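Local coordinates for collagen adhesin (Staphylococcus aureus, PDB 2F68), which binds collagen as a Staphylococcus aureus cell-surface adhesin, with a pair of linked beta domains thought to close around the triple helix in a "collagen hug", at residues A[194-199]-A[233-238]; A[153-158]-A[270-275]; A[203-208]-A[252-257]. All blocks are in the same frame, centred on the assembly; numbering follows the deposited sequence.

How the contacts relate
All three contacts lie in the collagen-binding domain: contact 3 within one beta sheet, contacts 1 and 2 between that sheet and the other, holding the two together. Along the chain the segments run 153-158, 194-199, 203-208, 233-238, 252-257, 270-275, so contact 2 encloses the other two, whose segments alternate. Contact 3 pairs strands 194-207 and 252-262 of the five-stranded sheet. Contact 2 crosses from its edge strand 154-156 to strand 269-278 of the six-stranded sheet, and contact 1 ties strand 194-207 to a hairpin of the latter. Centres of contacts 1 and 2 lie about 15 Å apart, with segments 194-199 and 270-275 touching; the centre of contact 3 lies about 21 Å and about 17 Å from theirs.

Contact 1 (A[194-199]-A[233-238]); sequences QQLDLS and VDNTKN
Leu196 and Asn238 bring the two backbones nearest, their CA atoms 6.2 Å apart, yet the segments do not pair as strands. Segment 233-238 turns over: Lys237 N bonds to Asp234 OD1 in an Asx motif, and Asn238 takes left-handed backbone angles. The Asn238 side chain acts in place of a strand partner, OD1 accepting from Leu196 N (3.1 Å) and ND2 donating to Gln195 OE1 (3.2 Å). The Gln195 and Asn238 side chains cross at about a right angle, their amide planes 43° apart. This turn links strands 230-234 and 239-244, a hairpin of the six-stranded sheet in the collagen-binding domain, and here it is fastened to a strand of the other sheet. The Gln195 chain bends at chi2 (60°), which places CD; its NE2 gives Asn235 O a nearly straight bond of 2.8 Å. Asn235 ND2 answers by reaching Leu196 O at 3.1 Å from above the carbonyl plane, so both polar backbone atoms of Leu196 are held by asparagine amides. Beside this polar group, Val233 CG1 meets Leu196 CD2 and Leu198 CD1, each at 3.7 Å.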
loop_
_atom_site.group_PDB
_atom_site.type_symbol
_atom_site.label_atom_id
_atom_site.label_comp_id
_atom_site.label_asym_id
_atom_site.label_seq_id
_atom_site.Cartn_x
_atom_site.Cartn_y
_atom_site.Cartn_z
ATOM N N GLN A 194 -14.438 -1.107 5.347
ATOM C CA GLN A 194 -13.583 -2.291 5.241
ATOM C C GLN A 194 -14.117 -3.459 6.072
ATOM O O GLN A 194 -14.758 -3.254 7.107
ATOM C CB GLN A 194 -12.138 -1.954 5.640
ATOM C CG GLN A 194 -11.989 -1.327 7.028
ATOM C CD GLN A 194 -10.648 -0.643 7.244
ATOM O OE1 GLN A 194 -10.575 0.411 7.876
ATOM N NE2 GLN A 194 -9.580 -1.238 6.721
ATOM N N GLN A 195 -13.848 -4.677 5.609
ATOM C CA GLN A 195 -14.273 -5.892 6.303
ATOM C C GLN A 195 -13.082 -6.801 6.602
ATOM O O GLN A 195 -12.285 -7.107 5.713
ATOM C CB GLN A 195 -15.340 -6.636 5.489
ATOM C CG GLN A 195 -15.826 -7.959 6.098
ATOM C CD GLN A 195 -16.454 -7.798 7.476
ATOM O OE1 GLN A 195 -17.252 -6.889 7.711
ATOM N NE2 GLN A 195 -16.100 -8.692 8.392
ATOM N N LEU A 196 -12.980 -7.225 7.859
ATOM C CA LEU A 196 -11.881 -8.067 8.330
ATOM C C LEU A 196 -11.910 -9.470 7.724
ATOM O O LEU A 196 -12.947 -10.139 7.727
ATOM C CB LEU A 196 -11.899 -8.144 9.865
ATOM C CG LEU A 196 -11.094 -9.210 10.620
ATOM C CD1 LEU A 196 -9.591 -9.044 10.431
ATOM C CD2 LEU A 196 -11.449 -9.176 12.095
ATOM N N ASP A 197 -10.763 -9.896 7.203
ATOM C CA ASP A 197 -10.579 -11.263 6.732
ATOM C C ASP A 197 -9.904 -12.066 7.842
ATOM O O ASP A 197 -8.733 -11.842 8.164
ATOM C CB ASP A 197 -9.740 -11.285 5.447
ATOM C CG ASP A 197 -9.902 -12.577 4.652
ATOM O OD1 ASP A 197 -10.376 -13.591 5.210
ATOM O OD2 ASP A 197 -9.547 -12.575 3.455
ATOM N N LEU A 198 -10.662 -12.992 8.426
ATOM C CA LEU A 198 -10.212 -13.779 9.577
ATOM C C LEU A 198 -9.090 -14.762 9.233
ATOM O O LEU A 198 -8.235 -15.055 10.074
ATOM C CB LEU A 198 -11.401 -14.522 10.206
ATOM C CG LEU A 198 -11.214 -15.323 11.500
ATOM C CD1 LEU A 198 -10.795 -14.432 12.664
ATOM C CD2 LEU A 198 -12.485 -16.086 11.843
ATOM N N SER A 199 -9.098 -15.256 7.998
ATOM C CA SER A 199 -8.110 -16.230 7.530
ATOM C C SER A 199 -6.706 -15.643 7.362
ATOM O O SER A 199 -5.720 -16.385 7.310
ATOM C CB SER A 199 -8.575 -16.869 6.217
ATOM O OG SER A 199 -8.754 -15.893 5.206
ATOM N N VAL A 233 -12.604 -12.488 18.355
ATOM C CA VAL A 233 -12.892 -11.817 17.090
ATOM C C VAL A 233 -14.391 -11.802 16.799
ATOM O O VAL A 233 -15.028 -12.855 16.704
ATOM C CB VAL A 233 -12.127 -12.466 15.902
ATOM C CG1 VAL A 233 -12.482 -11.776 14.590
ATOM C CG2 VAL A 233 -10.620 -12.417 16.132
ATOM N N ASP A 234 -14.942 -10.598 16.672
ATOM C CA ASP A 234 -16.318 -10.412 16.229
ATOM C C ASP A 234 -16.288 -9.913 14.786
ATOM O O ASP A 234 -16.049 -8.730 14.531
ATOM C CB ASP A 234 -17.053 -9.423 17.143
ATOM C CG ASP A 234 -18.567 -9.509 17.009
ATOM O OD1 ASP A 234 -19.091 -9.328 15.889
ATOM O OD2 ASP A 234 -19.236 -9.744 18.037
ATOM N N ASN A 235 -16.521 -10.832 13.851
ATOM C CA ASN A 235 -16.420 -10.552 12.417
ATOM C C ASN A 235 -17.464 -9.560 11.906
ATOM O O ASN A 235 -17.194 -8.786 10.983
ATOM C CB ASN A 235 -16.490 -11.857 11.615
ATOM C CG ASN A 235 -16.070 -11.681 10.162
ATOM O OD1 ASN A 235 -16.845 -11.953 9.246
ATOM N ND2 ASN A 235 -14.840 -11.224 9.948
ATOM N N THR A 236 -18.651 -9.589 12.509
ATOM C CA THR A 236 -19.745 -8.693 12.134
ATOM C C THR A 236 -19.484 -7.262 12.613
ATOM O O THR A 236 -19.730 -6.300 11.880
ATOM C CB THR A 236 -21.105 -9.196 12.682
ATOM O OG1 THR A 236 -21.224 -10.606 12.459
ATOM C CG2 THR A 236 -22.268 -8.479 11.999
ATOM N N LYS A 237 -18.978 -7.132 13.839
ATOM C CA LYS A 237 -18.696 -5.826 14.437
ATOM C C LYS A 237 -17.293 -5.306 14.108
ATOM O O LYS A 237 -16.966 -4.158 14.422
ATOM C CB LYS A 237 -18.900 -5.874 15.956
ATOM C CG LYS A 237 -20.361 -5.954 16.393
ATOM C CD LYS A 237 -20.507 -5.894 17.913
ATOM C CE LYS A 237 -20.366 -4.473 18.455
ATOM N NZ LYS A 237 -21.502 -3.590 18.060
ATOM N N ASN A 238 -16.482 -6.155 13.473
ATOM C CA ASN A 238 -15.090 -5.840 13.119
ATOM C C ASN A 238 -14.238 -5.404 14.316
ATOM O O ASN A 238 -13.578 -4.362 14.282
ATOM C CB ASN A 238 -15.027 -4.806 11.982
ATOM C CG ASN A 238 -15.441 -5.384 10.640
ATOM O OD1 ASN A 238 -14.876 -6.373 10.172
ATOM N ND2 ASN A 238 -16.426 -4.756 10.007
#

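Contact 2 (A[153-158]-A[270-275]); sequences YYKTGD and FVNNSQ
Asn272, Lys155, Ser274 and Tyr153 meet in the interior of a beta sandwich, where strand 154-156 of one sheet runs nearly antiparallel (165°) over strand 270-275 of the other, their axes 8.6 Å apart at closest approach. Asn272 comes first along the second strand. Its backbone O receives Lys155 NZ at 2.8 Å, the amine standing well above the carbonyl plane, and its OD1 takes a weak bond from the same nitrogen. Tyr258 OH also bonds to this OD1, while Asn272 ND2 turns to Asp188 OD1, which leaves the amide spanned between lysine and aspartate. Such a buried Lys-Asn-Asp group is the hallmark of domains of the CnaA type, which can form an intramolecular isopeptide bond; in this model no such link is built, and Lys155 NZ stands 3.5 Å from Asn272 CG. The lysine starts extended and then bends at chi3 (65°) and chi4 (52°), the latter setting NZ beside Asn272. Past Asn273, whose CB is directed away from segment 153-158, Ser274 points inward. The main polar partner of its hydroxyl is Phe291 O, and OG packs 3.4 Å from Lys155 CD. Lying near the plane of the Tyr153 ring, at its edge, Ser274 OG accepts the tyrosine OH at 3.0 Å.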
loop_
_atom_site.group_PDB
_atom_site.type_symbol
_atom_site.label_atom_id
_atom_site.label_comp_id
_atom_site.label_asym_id
_atom_site.label_seq_id
_atom_site.Cartn_x
_atom_site.Cartn_y
_atom_site.Cartn_z
ATOM N N TYR A 153 3.714 -0.546 22.980
ATOM C CA TYR A 153 2.687 -0.900 22.009
ATOM C C TYR A 153 2.362 0.257 21.069
ATOM O O TYR A 153 2.085 1.374 21.511
ATOM C CB TYR A 153 1.419 -1.398 22.716
ATOM C CG TYR A 153 0.228 -1.590 21.798
ATOM C CD1 TYR A 153 0.169 -2.668 20.914
ATOM C CD2 TYR A 153 -0.841 -0.695 21.817
ATOM C CE1 TYR A 153 -0.922 -2.847 20.069
ATOM C CE2 TYR A 153 -1.938 -0.865 20.975
ATOM C CZ TYR A 153 -1.970 -1.943 20.105
ATOM O OH TYR A 153 -3.050 -2.118 19.272
ATOM N N TYR A 154 2.408 -0.030 19.771
ATOM C CA TYR A 154 1.968 0.905 18.740
ATOM C C TYR A 154 1.300 0.144 17.598
ATOM O O TYR A 154 1.597 -1.032 17.367
ATOM C CB TYR A 154 3.137 1.759 18.225
ATOM C CG TYR A 154 4.096 1.041 17.294
ATOM C CD1 TYR A 154 5.147 0.278 17.798
ATOM C CD2 TYR A 154 3.958 1.142 15.908
ATOM C CE1 TYR A 154 6.032 -0.378 16.946
ATOM C CE2 TYR A 154 4.837 0.489 15.049
ATOM C CZ TYR A 154 5.871 -0.268 15.574
ATOM O OH TYR A 154 6.743 -0.914 14.728
ATOM N N LYS A 155 0.400 0.819 16.890
ATOM C CA LYS A 155 -0.341 0.202 15.797
ATOM C C LYS A 155 -0.080 0.922 14.475
ATOM O O LYS A 155 -0.129 2.153 14.406
ATOM C CB LYS A 155 -1.836 0.182 16.121
ATOM C CG LYS A 155 -2.650 -0.780 15.267
ATOM C CD LYS A 155 -4.109 -0.832 15.706
ATOM C CE LYS A 155 -4.830 0.497 15.496
ATOM N NZ LYS A 155 -4.678 1.030 14.114
ATOM N N THR A 156 0.200 0.140 13.435
ATOM C CA THR A 156 0.506 0.675 12.106
ATOM C C THR A 156 -0.116 -0.175 10.994
ATOM O O THR A 156 -0.582 -1.289 11.239
ATOM C CB THR A 156 2.039 0.822 11.886
ATOM O OG1 THR A 156 2.289 1.440 10.617
ATOM C CG2 THR A 156 2.745 -0.534 11.942
ATOM N N GLY A 157 -0.122 0.363 9.776
ATOM C CA GLY A 157 -0.667 -0.340 8.616
ATOM C C GLY A 157 -0.292 0.298 7.293
ATOM O O GLY A 157 0.092 1.469 7.243
ATOM N N ASP A 158 -0.409 -0.478 6.217
ATOM C CA ASP A 158 -0.101 -0.002 4.866
ATOM C C ASP A 158 -0.887 -0.759 3.794
ATOM O O ASP A 158 -1.560 -1.751 4.085
ATOM C CB ASP A 158 1.409 -0.084 4.591
ATOM C CG ASP A 158 1.950 -1.503 4.678
ATOM O OD1 ASP A 158 1.784 -2.270 3.705
ATOM O OD2 ASP A 158 2.558 -1.843 5.714
ATOM N N PHE A 270 -8.836 4.868 5.515
ATOM C CA PHE A 270 -9.217 3.655 6.235
ATOM C C PHE A 270 -8.606 3.674 7.632
ATOM O O PHE A 270 -7.383 3.635 7.790
ATOM C CB PHE A 270 -8.798 2.402 5.459
ATOM C CG PHE A 270 -9.444 2.285 4.106
ATOM C CD1 PHE A 270 -10.734 1.777 3.976
ATOM C CD2 PHE A 270 -8.764 2.689 2.961
ATOM C CE1 PHE A 270 -11.336 1.673 2.726
ATOM C CE2 PHE A 270 -9.359 2.587 1.706
ATOM C CZ PHE A 270 -10.647 2.079 1.589
ATOM N N VAL A 271 -9.472 3.745 8.639
ATOM C CA VAL A 271 -9.051 3.945 10.024
ATOM C C VAL A 271 -9.191 2.666 10.849
ATOM O O VAL A 271 -10.143 1.902 10.679
ATOM C CB VAL A 271 -9.854 5.092 10.706
ATOM C CG1 VAL A 271 -9.171 5.547 11.992
ATOM C CG2 VAL A 271 -10.027 6.276 9.760
ATOM N N ASN A 272 -8.223 2.445 11.735
ATOM C CA ASN A 272 -8.281 1.370 12.717
ATOM C C ASN A 272 -7.931 1.922 14.096
ATOM O O ASN A 272 -6.934 2.632 14.254
ATOM C CB ASN A 272 -7.340 0.227 12.318
ATOM C CG ASN A 272 -7.443 -0.982 13.240
ATOM O OD1 ASN A 272 -6.451 -1.665 13.489
ATOM N ND2 ASN A 272 -8.643 -1.256 13.740
ATOM N N ASN A 273 -8.767 1.611 15.084
ATOM C CA ASN A 273 -8.601 2.131 16.440
ATOM C C ASN A 273 -8.344 1.028 17.462
ATOM O O ASN A 273 -8.880 -0.073 17.339
ATOM C CB ASN A 273 -9.827 2.953 16.853
ATOM C CG ASN A 273 -10.061 4.159 15.952
ATOM O OD1 ASN A 273 -9.119 4.759 15.432
ATOM N ND2 ASN A 273 -11.326 4.522 15.774
ATOM N N SER A 274 -7.520 1.330 18.465
ATOM C CA SER A 274 -7.193 0.367 19.519
ATOM C C SER A 274 -6.876 1.031 20.859
ATOM O O SER A 274 -6.293 2.117 20.905
ATOM C CB SER A 274 -6.031 -0.534 19.090
ATOM O OG SER A 274 -4.844 0.214 18.897
ATOM N N GLN A 275 -7.266 0.360 21.941
ATOM C CA GLN A 275 -6.980 0.812 23.304
ATOM C C GLN A 275 -6.137 -0.236 24.028
ATOM O O GLN A 275 -6.342 -1.438 23.843
ATOM C CB GLN A 275 -8.275 1.077 24.078
ATOM C CG GLN A 275 -9.152 2.194 23.507
ATOM C CD GLN A 275 -10.065 1.724 22.383
ATOM O OE1 GLN A 275 -10.688 0.665 22.470
ATOM N NE2 GLN A 275 -10.151 2.520 21.323
#

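Contact 3 (A[203-208]-A[252-257]); sequences INVTGT and NSFSIN
Val205 turns CG1 anti to its backbone N (chi1 -168°), and Phe254 sets CG beside its own N (chi1 -62°). The side chains themselves lie side by side, pointing the same way, because the residues are a non-hydrogen-bonded pair on one face of an antiparallel beta sheet in the collagen-binding domain, with strand 252-262 flanked on its other edge by strand 166-173. Val205 CG1 touches Phe254 CE2 at 3.7 Å, and on the same face Ile203 CG2 meets Ile256 CG1 at 3.8 Å. Two hydrogen-bonded pairs, Asn204 with Ser255 and Thr206 with Ser253, supply four backbone bonds; Asn204 N to Ser255 O is nearly straight at 2.8 Å. Gly207 closes the pairing opposite Asn252, at backbone angles that call for glycine and where a CB would clash with Asn252 OD1. That oxygen accepts chiefly from His209 N, with a weak bond from Thr208 N at 2.9 Å. The other face is polar: Ser255 OG bonds to Asn172 OD1, and Thr206 OG1 lies 3.3 Å from Ser253 CB. There a water donates to Asn204 O (3.0 Å) and also bonds to Thr206 OG1 and Ser253 OG, each 3.2 Å away.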
loop_
_atom_site.group_PDB
_atom_site.type_symbol
_atom_site.label_atom_id
_atom_site.label_comp_id
_atom_site.label_asym_id
_atom_site.label_seq_id
_atom_site.Cartn_x
_atom_site.Cartn_y
_atom_site.Cartn_z
ATOM N N ILE A 203 -0.019 -14.547 13.886
ATOM C CA ILE A 203 0.663 -13.893 15.007
ATOM C C ILE A 203 2.142 -14.287 15.030
ATOM O O ILE A 203 2.475 -15.474 14.961
ATOM C CB ILE A 203 0.015 -14.243 16.386
ATOM C CG1 ILE A 203 -1.512 -14.099 16.353
ATOM C CG2 ILE A 203 0.596 -13.377 17.500
ATOM C CD1 ILE A 203 -2.258 -15.402 16.109
ATOM N N ASN A 204 3.017 -13.289 15.123
ATOM C CA ASN A 204 4.455 -13.524 15.239
ATOM C C ASN A 204 4.963 -13.225 16.646
ATOM O O ASN A 204 4.881 -12.088 17.119
ATOM C CB ASN A 204 5.229 -12.700 14.202
ATOM C CG ASN A 204 6.699 -13.091 14.117
ATOM O OD1 ASN A 204 7.047 -14.273 14.152
ATOM N ND2 ASN A 204 7.568 -12.093 13.996
ATOM N N VAL A 205 5.480 -14.257 17.310
ATOM C CA VAL A 205 6.015 -14.122 18.663
ATOM C C VAL A 205 7.534 -14.293 18.649
ATOM O O VAL A 205 8.052 -15.261 18.089
ATOM C CB VAL A 205 5.370 -15.132 19.653
ATOM C CG1 VAL A 205 5.728 -14.777 21.092
ATOM C CG2 VAL A 205 3.854 -15.167 19.486
ATOM N N THR A 206 8.236 -13.337 19.255
ATOM C CA THR A 206 9.697 -13.379 19.358
ATOM C C THR A 206 10.154 -13.166 20.799
ATOM O O THR A 206 9.618 -12.314 21.510
ATOM C CB THR A 206 10.377 -12.330 18.447
ATOM O OG1 THR A 206 9.764 -11.049 18.640
ATOM C CG2 THR A 206 10.267 -12.726 16.978
ATOM N N GLY A 207 11.147 -13.949 21.217
ATOM C CA GLY A 207 11.688 -13.868 22.572
ATOM C C GLY A 207 11.958 -15.237 23.168
ATOM O O GLY A 207 12.662 -16.054 22.572
ATOM N N THR A 208 11.394 -15.480 24.351
ATOM C CA THR A 208 11.543 -16.761 25.043
ATOM C C THR A 208 10.658 -17.832 24.400
ATOM O O THR A 208 11.062 -18.991 24.278
ATOM C CB THR A 208 11.210 -16.635 26.551
ATOM O OG1 THR A 208 11.802 -15.441 27.079
ATOM C CG2 THR A 208 11.734 -17.839 27.329
ATOM N N ASN A 252 8.611 -11.339 25.851
ATOM C CA ASN A 252 8.117 -11.714 24.525
ATOM C C ASN A 252 7.487 -10.553 23.762
ATOM O O ASN A 252 6.824 -9.698 24.352
ATOM C CB ASN A 252 7.112 -12.865 24.631
ATOM C CG ASN A 252 7.758 -14.174 25.043
ATOM O OD1 ASN A 252 8.597 -14.723 24.327
ATOM N ND2 ASN A 252 7.363 -14.684 26.202
ATOM N N SER A 253 7.702 -10.537 22.448
ATOM C CA SER A 253 7.102 -9.541 21.565
ATOM C C SER A 253 6.000 -10.176 20.724
ATOM O O SER A 253 6.202 -11.230 20.120
ATOM C CB SER A 253 8.165 -8.912 20.660
ATOM O OG SER A 253 7.617 -7.870 19.871
ATOM N N PHE A 254 4.837 -9.528 20.690
ATOM C CA PHE A 254 3.679 -10.050 19.966
ATOM C C PHE A 254 3.289 -9.145 18.801
ATOM O O PHE A 254 2.852 -8.010 19.002
ATOM C CB PHE A 254 2.490 -10.241 20.916
ATOM C CG PHE A 254 2.738 -11.236 22.017
ATOM C CD1 PHE A 254 3.231 -10.820 23.252
ATOM C CD2 PHE A 254 2.474 -12.589 21.824
ATOM C CE1 PHE A 254 3.461 -11.737 24.275
ATOM C CE2 PHE A 254 2.700 -13.514 22.842
ATOM C CZ PHE A 254 3.195 -13.086 24.070
ATOM N N SER A 255 3.456 -9.656 17.583
ATOM C CA SER A 255 3.083 -8.926 16.374
ATOM C C SER A 255 1.862 -9.569 15.720
ATOM O O SER A 255 1.950 -10.667 15.162
ATOM C CB SER A 255 4.258 -8.864 15.394
ATOM O OG SER A 255 3.941 -8.068 14.263
ATOM N N ILE A 256 0.726 -8.880 15.801
ATOM C CA ILE A 256 -0.530 -9.386 15.247
ATOM C C ILE A 256 -0.894 -8.661 13.950
ATOM O O ILE A 256 -1.291 -7.491 13.962
ATOM C CB ILE A 256 -1.695 -9.311 16.273
ATOM C CG1 ILE A 256 -1.328 -10.067 17.557
ATOM C CG2 ILE A 256 -2.988 -9.868 15.667
ATOM C CD1 ILE A 256 -2.205 -9.739 18.752
ATOM N N ASN A 257 -0.742 -9.373 12.838
ATOM C CA ASN A 257 -1.098 -8.869 11.516
ATOM C C ASN A 257 -2.540 -9.241 11.168
ATOM O O ASN A 257 -3.124 -10.116 11.809
ATOM C CB ASN A 257 -0.118 -9.426 10.471
ATOM C CG ASN A 257 -0.389 -8.912 9.062
ATOM O OD1 ASN A 257 -0.560 -9.697 8.129
ATOM N ND2 ASN A 257 -0.429 -7.592 8.902
HETATM O O HOH W 1 6.899 -9.969 17.589
#